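Local coordinates for protein ecto-NAD+ glycohydrolase (CD38 molecule) (PDB 3GC6) that belongs to the ADP-ribosyl cyclase family, as a bovine CD38 molecule whose chain pairs a helical part with a parallel beta-sheet part, at residues I23-R36 with M104-L118. The protein carries 1 engineered substitution. Numbering follows the deposited sequence.
Sequences IIQERCDTYTQTIR and MTLEDTLLGYLADGL. With SO4 (sulfate ion), chain E.
L114 packs against one side of helix 20-35, crossing I24 at about a right angle with its CD2 3.8 Å from I24 CG2, and lays its CD1 against C28 CB. One turn back, L110 lies against one face of the Y31 ring, its CA 3.7 Å from the centroid in a CH-pi contact, while CD1 reaches T32 CG2. Y113 enters as a knob among R27, T30, Y31 and I35, packing on Y31 CD1 and R27 CB; the modelled closeness of I35 CD1 is doubtful. With CG anti to the backbone N (chi1 -177°), its ring reaches out to helix 20-35 and meets the Y31 ring obliquely, planes 48° apart.

The pairing illustrates how a short helix can dock on a longer one within the helical part of an ADP-ribosyl cyclase fold: the axes of 23-35 and 110-115 approach to 9.0 Å, their N-to-C directions 139° apart. C28 also ties the longer helix to helix 44-55 through its disulfide with C44.

Polar groups gather toward both ends. At one, Y31 OH donates to D108 O at 2.6 Å, using a carbonyl just ahead of helix 110-115, whose N-cap is T109. R36, bent at chi2, turns one guanidinium face to the M104 thioether, with CE over its centre, and a water links R36 NH1, weakly, to D108 OD1. At the other, I23 CG2 and I24 CD1 pack on L118 CD1, and R27 extends past L118 to donate from NH1 to two carbonyls where helix 110-115 ends: D116 O at 2.8 Å, nearly straight and in the guanidinium plane, and L114 O at 3.0 Å, approached from above the carbonyl plane. Water joins R27 NH2 to D116 O as well.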
ATOM      1  N   ILE A  23      -7.465  14.943   3.269  1.00  4.66           N
ATOM      2  CA  ILE A  23      -8.171  13.878   3.949  1.00  4.42           C
ATOM      3  C   ILE A  23      -8.177  12.616   3.086  1.00  4.48           C
ATOM      4  O   ILE A  23      -7.919  11.515   3.587  1.00  4.35           O
ATOM      5  CB  ILE A  23      -9.614  14.298   4.293  1.00  4.24           C
ATOM      6  CG1 ILE A  23      -9.577  15.440   5.312  1.00  4.60           C
ATOM      7  CG2 ILE A  23     -10.421  13.119   4.832  1.00  4.84           C
ATOM      8  CD1 ILE A  23     -10.901  16.184   5.452  1.00  5.15           C
ATOM      9  N   ILE A  24      -8.496  12.771   1.798  0.50  4.53           N
ATOM     10  CA  ILE A  24      -8.491  11.627   0.887  0.50  4.88           C
ATOM     11  C   ILE A  24      -7.143  10.917   0.916  0.50  4.93           C
ATOM     12  O   ILE A  24      -7.067   9.699   1.104  0.50  4.96           O
ATOM     13  CB  ILE A  24      -8.789  12.060  -0.554  0.50  4.85           C
ATOM     14  CG1 ILE A  24     -10.223  12.574  -0.631  0.50  4.92           C
ATOM     15  CG2 ILE A  24      -8.559  10.902  -1.508  0.50  5.16           C
ATOM     16  CD1 ILE A  24     -11.259  11.540  -0.248  0.50  5.05           C
ATOM     17  N   GLN A  25      -6.091  11.714   0.754  1.00  4.86           N
ATOM     18  CA  GLN A  25      -4.698  11.232   0.694  1.00  5.42           C
ATOM     19  C   GLN A  25      -4.385  10.454   1.951  1.00  4.80           C
ATOM     20  O   GLN A  25      -3.916   9.307   1.893  1.00  5.36           O
ATOM     21  CB  GLN A  25      -3.720  12.419   0.591  1.00  5.59           C
ATOM     22  CG  GLN A  25      -2.215  12.003   0.723  1.00  6.82           C
ATOM     23  CD  GLN A  25      -1.602  12.233   2.115  1.00  9.38           C
ATOM     24  OE1 GLN A  25      -1.111  11.296   2.767  1.00 10.32           O
ATOM     25  NE2 GLN A  25      -1.616  13.488   2.565  1.00  9.96           N
ATOM     26  N   GLU A  26      -4.643  11.063   3.103  1.00  4.83           N
ATOM     27  CA  GLU A  26      -4.295  10.425   4.355  1.00  4.83           C
ATOM     28  C   GLU A  26      -5.091   9.117   4.519  1.00  4.58           C
ATOM     29  O   GLU A  26      -4.549   8.088   4.950  1.00  4.57           O
ATOM     30  CB  GLU A  26      -4.529  11.335   5.561  1.00  5.24           C
ATOM     31  CG  GLU A  26      -3.575  12.532   5.667  1.00  6.86           C
ATOM     32  CD  GLU A  26      -3.858  13.377   6.895  1.00  7.94           C
ATOM     33  OE1 GLU A  26      -4.907  13.176   7.549  1.00  9.37           O
ATOM     34  OE2 GLU A  26      -3.033  14.266   7.198  1.00 10.15           O
ATOM     35  N   ARG A  27      -6.385   9.161   4.221  1.00  4.22           N
ATOM     36  CA  ARG A  27      -7.219   7.965   4.382  1.00  4.25           C
ATOM     37  C   ARG A  27      -6.766   6.842   3.449  1.00  4.18           C
ATOM     38  O   ARG A  27      -6.792   5.664   3.820  1.00  4.23           O
ATOM     39  CB  ARG A  27      -8.696   8.310   4.160  1.00  3.85           C
ATOM     40  CG  ARG A  27      -9.281   9.110   5.301  1.00  4.04           C
ATOM     41  CD  ARG A  27     -10.752   9.400   5.048  1.00  3.96           C
ATOM     42  NE  ARG A  27     -11.377  10.057   6.195  1.00  4.47           N
ATOM     43  CZ  ARG A  27     -12.687  10.290   6.304  1.00  3.99           C
ATOM     44  NH1 ARG A  27     -13.515   9.964   5.321  1.00  4.26           N
ATOM     45  NH2 ARG A  27     -13.156  10.861   7.426  1.00  4.94           N
ATOM     46  N   CYS A  28      -6.359   7.188   2.241  1.00  4.46           N
ATOM     47  CA  CYS A  28      -5.936   6.161   1.298  1.00  4.56           C
ATOM     48  C   CYS A  28      -4.669   5.452   1.798  1.00  4.54           C
ATOM     49  O   CYS A  28      -4.580   4.218   1.768  1.00  4.36           O
ATOM     50  CB  CYS A  28      -5.701   6.770  -0.072  1.00  4.85           C
ATOM     51  SG  CYS A  28      -5.592   5.551  -1.372  1.00  5.00           S
ATOM     52  N   ASP A  29      -3.712   6.226   2.291  1.00  4.52           N
ATOM     53  CA  ASP A  29      -2.497   5.598   2.857  1.00  4.56           C
ATOM     54  C   ASP A  29      -2.839   4.738   4.063  1.00  4.51           C
ATOM     55  O   ASP A  29      -2.345   3.611   4.214  1.00  4.77           O
ATOM     56  CB  ASP A  29      -1.483   6.674   3.254  1.00  4.54           C
ATOM     57  CG  ASP A  29      -0.828   7.351   2.041  1.00  5.62           C
ATOM     58  OD1 ASP A  29      -0.839   6.775   0.936  1.00  4.77           O
ATOM     59  OD2 ASP A  29      -0.281   8.477   2.202  1.00  6.26           O
ATOM     60  N   THR A  30      -3.666   5.269   4.966  1.00  4.40           N
ATOM     61  CA  THR A  30      -4.077   4.502   6.127  1.00  4.45           C
ATOM     62  C   THR A  30      -4.756   3.194   5.721  1.00  4.53           C
ATOM     63  O   THR A  30      -4.454   2.101   6.227  1.00  4.97           O
ATOM     64  CB  THR A  30      -4.999   5.365   7.010  1.00  4.72           C
ATOM     65  OG1 THR A  30      -4.206   6.443   7.525  1.00  5.19           O
ATOM     66  CG2 THR A  30      -5.604   4.526   8.154  1.00  5.38           C
ATOM     67  N   TYR A  31      -5.689   3.295   4.793  1.00  4.20           N
ATOM     68  CA  TYR A  31      -6.426   2.117   4.396  1.00  4.34           C
ATOM     69  C   TYR A  31      -5.536   1.036   3.763  1.00  4.56           C
ATOM     70  O   TYR A  31      -5.573  -0.137   4.177  1.00  4.84           O
ATOM     71  CB  TYR A  31      -7.539   2.511   3.425  1.00  4.24           C
ATOM     72  CG  TYR A  31      -8.464   1.351   3.070  1.00  4.04           C
ATOM     73  CD1 TYR A  31      -9.636   1.134   3.798  1.00  4.21           C
ATOM     74  CD2 TYR A  31      -8.142   0.468   2.031  1.00  4.33           C
ATOM     75  CE1 TYR A  31     -10.503   0.057   3.515  1.00  4.39           C
ATOM     76  CE2 TYR A  31      -9.000  -0.619   1.724  1.00  4.13           C
ATOM     77  CZ  TYR A  31     -10.187  -0.805   2.473  1.00  4.06           C
ATOM     78  OH  TYR A  31     -11.066  -1.834   2.158  1.00  4.62           O
ATOM     79  N   THR A  32      -4.738   1.442   2.779  1.00  4.67           N
ATOM     80  CA  THR A  32      -3.993   0.480   1.978  1.00  4.88           C
ATOM     81  C   THR A  32      -2.836  -0.129   2.744  1.00  5.23           C
ATOM     82  O   THR A  32      -2.375  -1.218   2.375  1.00  5.49           O
ATOM     83  CB  THR A  32      -3.443   1.100   0.708  1.00  5.00           C
ATOM     84  OG1 THR A  32      -2.629   2.230   1.064  1.00  4.64           O
ATOM     85  CG2 THR A  32      -4.588   1.572  -0.208  1.00  4.48           C
ATOM     86  N   GLN A  33      -2.327   0.591   3.749  1.00  5.25           N
ATOM     87  CA  GLN A  33      -1.115   0.132   4.460  1.00  5.64           C
ATOM     88  C   GLN A  33      -1.376  -0.404   5.864  1.00  6.34           C
ATOM     89  O   GLN A  33      -0.585  -1.200   6.396  1.00  6.44           O
ATOM     90  CB  GLN A  33      -0.108   1.277   4.529  1.00  5.11           C
ATOM     91  CG  GLN A  33       0.389   1.711   3.180  1.00  5.14           C
ATOM     92  CD  GLN A  33       1.386   2.840   3.271  1.00  5.50           C
ATOM     93  OE1 GLN A  33       2.260   2.849   4.152  1.00  5.12           O
ATOM     94  NE2 GLN A  33       1.279   3.798   2.355  1.00  5.70           N
ATOM     95  N   THR A  34      -2.453   0.031   6.492  1.00  6.96           N
ATOM     96  CA  THR A  34      -2.630  -0.307   7.910  1.00  8.02           C
ATOM     97  C   THR A  34      -3.987  -0.946   8.224  1.00  8.53           C
ATOM     98  O   THR A  34      -4.111  -1.739   9.166  1.00  8.73           O
ATOM     99  CB  THR A  34      -2.345   0.896   8.849  1.00  7.99           C
ATOM    100  OG1 THR A  34      -3.463   1.794   8.846  1.00  8.47           O
ATOM    101  CG2 THR A  34      -1.084   1.636   8.441  1.00  8.25           C
ATOM    102  N   ILE A  35      -5.002  -0.623   7.429  1.00  8.91           N
ATOM    103  CA  ILE A  35      -6.332  -1.202   7.625  1.00  9.42           C
ATOM    104  C   ILE A  35      -6.511  -2.518   6.876  1.00  9.73           C
ATOM    105  O   ILE A  35      -6.812  -3.560   7.492  1.00  9.86           O
ATOM    106  CB  ILE A  35      -7.450  -0.216   7.249  1.00  9.52           C
ATOM    107  CG1 ILE A  35      -7.384   1.000   8.167  1.00  9.50           C
ATOM    108  CG2 ILE A  35      -8.836  -0.876   7.364  1.00  9.95           C
ATOM    109  CD1 ILE A  35      -8.435   2.002   7.862  1.00  9.74           C
ATOM    110  N   ARG A  36      -6.342  -2.482   5.561  1.00 10.01           N
ATOM    111  CA  ARG A  36      -6.460  -3.679   4.741  1.00 10.70           C
ATOM    112  C   ARG A  36      -5.208  -3.908   3.906  1.00 10.88           C
ATOM    113  O   ARG A  36      -5.272  -3.911   2.682  1.00 10.92           O
ATOM    114  CB  ARG A  36      -7.696  -3.619   3.835  1.00 10.84           C
ATOM    115  CG  ARG A  36      -8.916  -4.401   4.321  1.00 12.09           C
ATOM    116  CD  ARG A  36      -9.280  -4.084   5.769  1.00 13.96           C
ATOM    117  NE  ARG A  36     -10.513  -4.735   6.219  1.00 14.81           N
ATOM    118  CZ  ARG A  36     -11.641  -4.087   6.506  1.00 15.27           C
ATOM    119  NH1 ARG A  36     -11.705  -2.763   6.393  1.00 14.90           N
ATOM    120  NH2 ARG A  36     -12.708  -4.766   6.906  1.00 15.34           N
ATOM    121  N   MET A 104     -17.256  -6.574   5.989  1.00  4.12           N
ATOM    122  CA  MET A 104     -17.086  -5.270   5.351  1.00  4.35           C
ATOM    123  C   MET A 104     -18.403  -4.662   4.857  1.00  4.07           C
ATOM    124  O   MET A 104     -19.114  -5.289   4.045  1.00  4.31           O
ATOM    125  CB  MET A 104     -16.112  -5.328   4.167  1.00  4.96           C
ATOM    126  CG  MET A 104     -14.753  -5.850   4.540  1.00  5.50           C
ATOM    127  SD  MET A 104     -13.692  -6.108   3.066  1.00  8.52           S
ATOM    128  CE  MET A 104     -13.595  -4.451   2.690  1.00  5.85           C
ATOM    129  N   THR A 105     -18.730  -3.469   5.363  1.00  3.87           N
ATOM    130  CA  THR A 105     -19.784  -2.634   4.772  1.00  3.90           C
ATOM    131  C   THR A 105     -19.220  -1.849   3.574  1.00  3.88           C
ATOM    132  O   THR A 105     -18.015  -1.899   3.317  1.00  4.00           O
ATOM    133  CB  THR A 105     -20.351  -1.586   5.765  1.00  4.15           C
ATOM    134  OG1 THR A 105     -19.332  -0.638   6.095  1.00  4.44           O
ATOM    135  CG2 THR A 105     -20.841  -2.273   7.063  1.00  3.97           C
ATOM    136  N   LEU A 106     -20.103  -1.091   2.917  1.00  4.04           N
ATOM    137  CA  LEU A 106     -19.680  -0.257   1.793  1.00  3.99           C
ATOM    138  C   LEU A 106     -18.607   0.715   2.271  1.00  4.10           C
ATOM    139  O   LEU A 106     -17.674   1.022   1.539  1.00  4.19           O
ATOM    140  CB  LEU A 106     -20.887   0.500   1.242  1.00  4.39           C
ATOM    141  CG  LEU A 106     -20.657   1.394   0.010  1.00  4.82           C
ATOM    142  CD1 LEU A 106     -20.100   0.565  -1.130  1.00  5.36           C
ATOM    143  CD2 LEU A 106     -21.944   2.116  -0.381  1.00  5.06           C
ATOM    144  N   GLU A 107     -18.758   1.206   3.499  1.00  4.02           N
ATOM    145  CA  GLU A 107     -17.816   2.184   4.042  1.00  4.59           C
ATOM    146  C   GLU A 107     -16.497   1.566   4.474  1.00  4.78           C
ATOM    147  O   GLU A 107     -15.585   2.277   4.904  1.00  4.90           O
ATOM    148  CB  GLU A 107     -18.482   2.957   5.187  1.00  5.09           C
ATOM    149  CG  GLU A 107     -19.687   3.759   4.776  1.00  5.28           C
ATOM    150  CD  GLU A 107     -20.936   2.913   4.490  1.00  6.39           C
ATOM    151  OE1 GLU A 107     -21.061   1.800   5.035  1.00  5.20           O
ATOM    152  OE2 GLU A 107     -21.824   3.360   3.758  1.00  8.04           O
ATOM    153  N   ASP A 108     -16.379   0.242   4.332  1.00  4.39           N
ATOM    154  CA  ASP A 108     -15.141  -0.462   4.627  1.00  4.74           C
ATOM    155  C   ASP A 108     -14.368  -0.839   3.351  1.00  4.34           C
ATOM    156  O   ASP A 108     -13.312  -1.455   3.418  1.00  4.87           O
ATOM    157  CB  ASP A 108     -15.427  -1.707   5.473  1.00  4.89           C
ATOM    158  CG  ASP A 108     -16.032  -1.370   6.825  1.00  6.45           C
ATOM    159  OD1 ASP A 108     -15.412  -0.530   7.549  1.00  6.42           O
ATOM    160  OD2 ASP A 108     -17.089  -1.946   7.188  1.00  5.91           O
ATOM    161  N   THR A 109     -14.932  -0.524   2.170  1.00  3.82           N
ATOM    162  CA  THR A 109     -14.175  -0.649   0.928  1.00  3.90           C
ATOM    163  C   THR A 109     -13.199   0.534   0.864  1.00  3.38           C
ATOM    164  O   THR A 109     -13.365   1.516   1.597  1.00  3.94           O
ATOM    165  CB  THR A 109     -15.116  -0.584  -0.310  1.00  3.87           C
ATOM    166  OG1 THR A 109     -15.793   0.678  -0.380  1.00  3.97           O
ATOM    167  CG2 THR A 109     -16.149  -1.731  -0.240  1.00  4.02           C
ATOM    168  N   LEU A 110     -12.206   0.476  -0.030  1.00  3.75           N
ATOM    169  CA  LEU A 110     -11.245   1.597  -0.114  1.00  3.69           C
ATOM    170  C   LEU A 110     -11.971   2.920  -0.384  1.00  3.64           C
ATOM    171  O   LEU A 110     -11.835   3.908   0.361  1.00  3.89           O
ATOM    172  CB  LEU A 110     -10.212   1.326  -1.196  1.00  3.73           C
ATOM    173  CG  LEU A 110      -9.000   2.267  -1.262  1.00  3.77           C
ATOM    174  CD1 LEU A 110      -7.819   1.573  -1.970  1.00  4.58           C
ATOM    175  CD2 LEU A 110      -9.377   3.546  -1.999  1.00  4.53           C
ATOM    176  N   LEU A 111     -12.784   2.921  -1.443  1.00  3.52           N
ATOM    177  CA  LEU A 111     -13.429   4.173  -1.833  1.00  3.42           C
ATOM    178  C   LEU A 111     -14.458   4.631  -0.783  1.00  3.20           C
ATOM    179  O   LEU A 111     -14.631   5.842  -0.560  1.00  3.46           O
ATOM    180  CB  LEU A 111     -14.061   4.057  -3.244  1.00  3.57           C
ATOM    181  CG  LEU A 111     -13.027   3.915  -4.367  1.00  3.86           C
ATOM    182  CD1 LEU A 111     -13.741   3.766  -5.713  1.00  4.20           C
ATOM    183  CD2 LEU A 111     -12.061   5.160  -4.400  1.00  4.11           C
ATOM    184  N   GLY A 112     -15.212   3.666  -0.223  1.00  3.43           N
ATOM    185  CA  GLY A 112     -16.187   3.995   0.821  1.00  3.39           C
ATOM    186  C   GLY A 112     -15.487   4.585   2.037  1.00  3.62           C
ATOM    187  O   GLY A 112     -16.002   5.504   2.686  1.00  3.79           O
ATOM    188  N   TYR A 113     -14.327   4.038   2.364  1.00  3.66           N
ATOM    189  CA  TYR A 113     -13.550   4.545   3.479  1.00  3.85           C
ATOM    190  C   TYR A 113     -13.043   5.963   3.219  1.00  3.47           C
ATOM    191  O   TYR A 113     -13.111   6.833   4.104  1.00  4.15           O
ATOM    192  CB  TYR A 113     -12.388   3.571   3.758  1.00  3.74           C
ATOM    193  CG  TYR A 113     -11.538   3.942   4.955  1.00  4.44           C
ATOM    194  CD1 TYR A 113     -11.897   3.519   6.219  1.00  5.23           C
ATOM    195  CD2 TYR A 113     -10.366   4.681   4.818  1.00  4.65           C
ATOM    196  CE1 TYR A 113     -11.111   3.854   7.340  1.00  5.75           C
ATOM    197  CE2 TYR A 113      -9.570   5.007   5.926  1.00  4.75           C
ATOM    198  CZ  TYR A 113      -9.962   4.597   7.180  1.00  5.62           C
ATOM    199  OH  TYR A 113      -9.181   4.911   8.298  1.00  6.74           O
ATOM    200  N   LEU A 114     -12.540   6.217   2.012  1.00  3.50           N
ATOM    201  CA  LEU A 114     -12.089   7.584   1.708  1.00  3.77           C
ATOM    202  C   LEU A 114     -13.224   8.602   1.888  1.00  3.66           C
ATOM    203  O   LEU A 114     -13.003   9.681   2.422  1.00  3.97           O
ATOM    204  CB  LEU A 114     -11.597   7.690   0.265  1.00  4.02           C
ATOM    205  CG  LEU A 114     -10.128   7.481  -0.027  1.00  5.64           C
ATOM    206  CD1 LEU A 114      -9.480   6.409   0.816  1.00  6.00           C
ATOM    207  CD2 LEU A 114      -9.836   7.374  -1.577  1.00  5.23           C
ATOM    208  N   ALA A 115     -14.423   8.263   1.391  1.00  3.41           N
ATOM    209  CA  ALA A 115     -15.499   9.248   1.240  1.00  3.22           C
ATOM    210  C   ALA A 115     -16.420   9.363   2.446  1.00  3.62           C
ATOM    211  O   ALA A 115     -17.131  10.330   2.583  1.00  3.60           O
ATOM    212  CB  ALA A 115     -16.312   8.882  -0.013  1.00  3.63           C
ATOM    213  N   ASP A 116     -16.382   8.385   3.357  1.00  3.70           N
ATOM    214  CA  ASP A 116     -17.365   8.328   4.437  1.00  4.17           C
ATOM    215  C   ASP A 116     -17.358   9.624   5.239  1.00  3.77           C
ATOM    216  O   ASP A 116     -16.291  10.053   5.714  1.00  3.94           O
ATOM    217  CB  ASP A 116     -16.999   7.170   5.376  1.00  4.20           C
ATOM    218  CG  ASP A 116     -18.136   6.797   6.336  1.00  5.97           C
ATOM    219  OD1 ASP A 116     -19.280   7.218   6.145  1.00  6.22           O
ATOM    220  OD2 ASP A 116     -17.840   6.043   7.282  1.00  8.30           O
ATOM    221  N   GLY A 117     -18.541  10.225   5.386  1.00  4.16           N
ATOM    222  CA  GLY A 117     -18.668  11.441   6.189  1.00  4.29           C
ATOM    223  C   GLY A 117     -18.238  12.730   5.519  1.00  4.61           C
ATOM    224  O   GLY A 117     -18.418  13.812   6.110  1.00  5.44           O
ATOM    225  N   LEU A 118     -17.686  12.647   4.309  1.00  3.97           N
ATOM    226  CA  LEU A 118     -17.228  13.855   3.622  1.00  3.84           C
ATOM    227  C   LEU A 118     -18.302  14.443   2.693  1.00  3.67           C
ATOM    228  O   LEU A 118     -19.293  13.772   2.328  1.00  3.98           O
ATOM    229  CB  LEU A 118     -15.966  13.599   2.802  1.00  3.98           C
ATOM    230  CG  LEU A 118     -14.843  12.874   3.539  1.00  3.69           C
ATOM    231  CD1 LEU A 118     -13.575  12.789   2.665  1.00  4.04           C
ATOM    232  CD2 LEU A 118     -14.534  13.606   4.856  1.00  4.28           C
TER
HETATM  233  S   SO4 E 279      -1.735   5.797   9.522  1.00 67.81           S
HETATM  234  O1  SO4 E 279      -2.344   4.558   9.045  1.00 68.05           O
HETATM  235  O2  SO4 E 279      -0.382   5.516  10.019  1.00 67.22           O
HETATM  236  O3  SO4 E 279      -1.681   6.760   8.423  1.00 66.87           O
HETATM  237  O4  SO4 E 279      -2.546   6.350  10.609  1.00 67.76           O
HETATM  238  O   HOH W   1     -15.626  11.415   8.537  1.00 11.03           O
HETATM  239  O   HOH W   2     -12.571  -0.316   7.391  1.00  8.26           O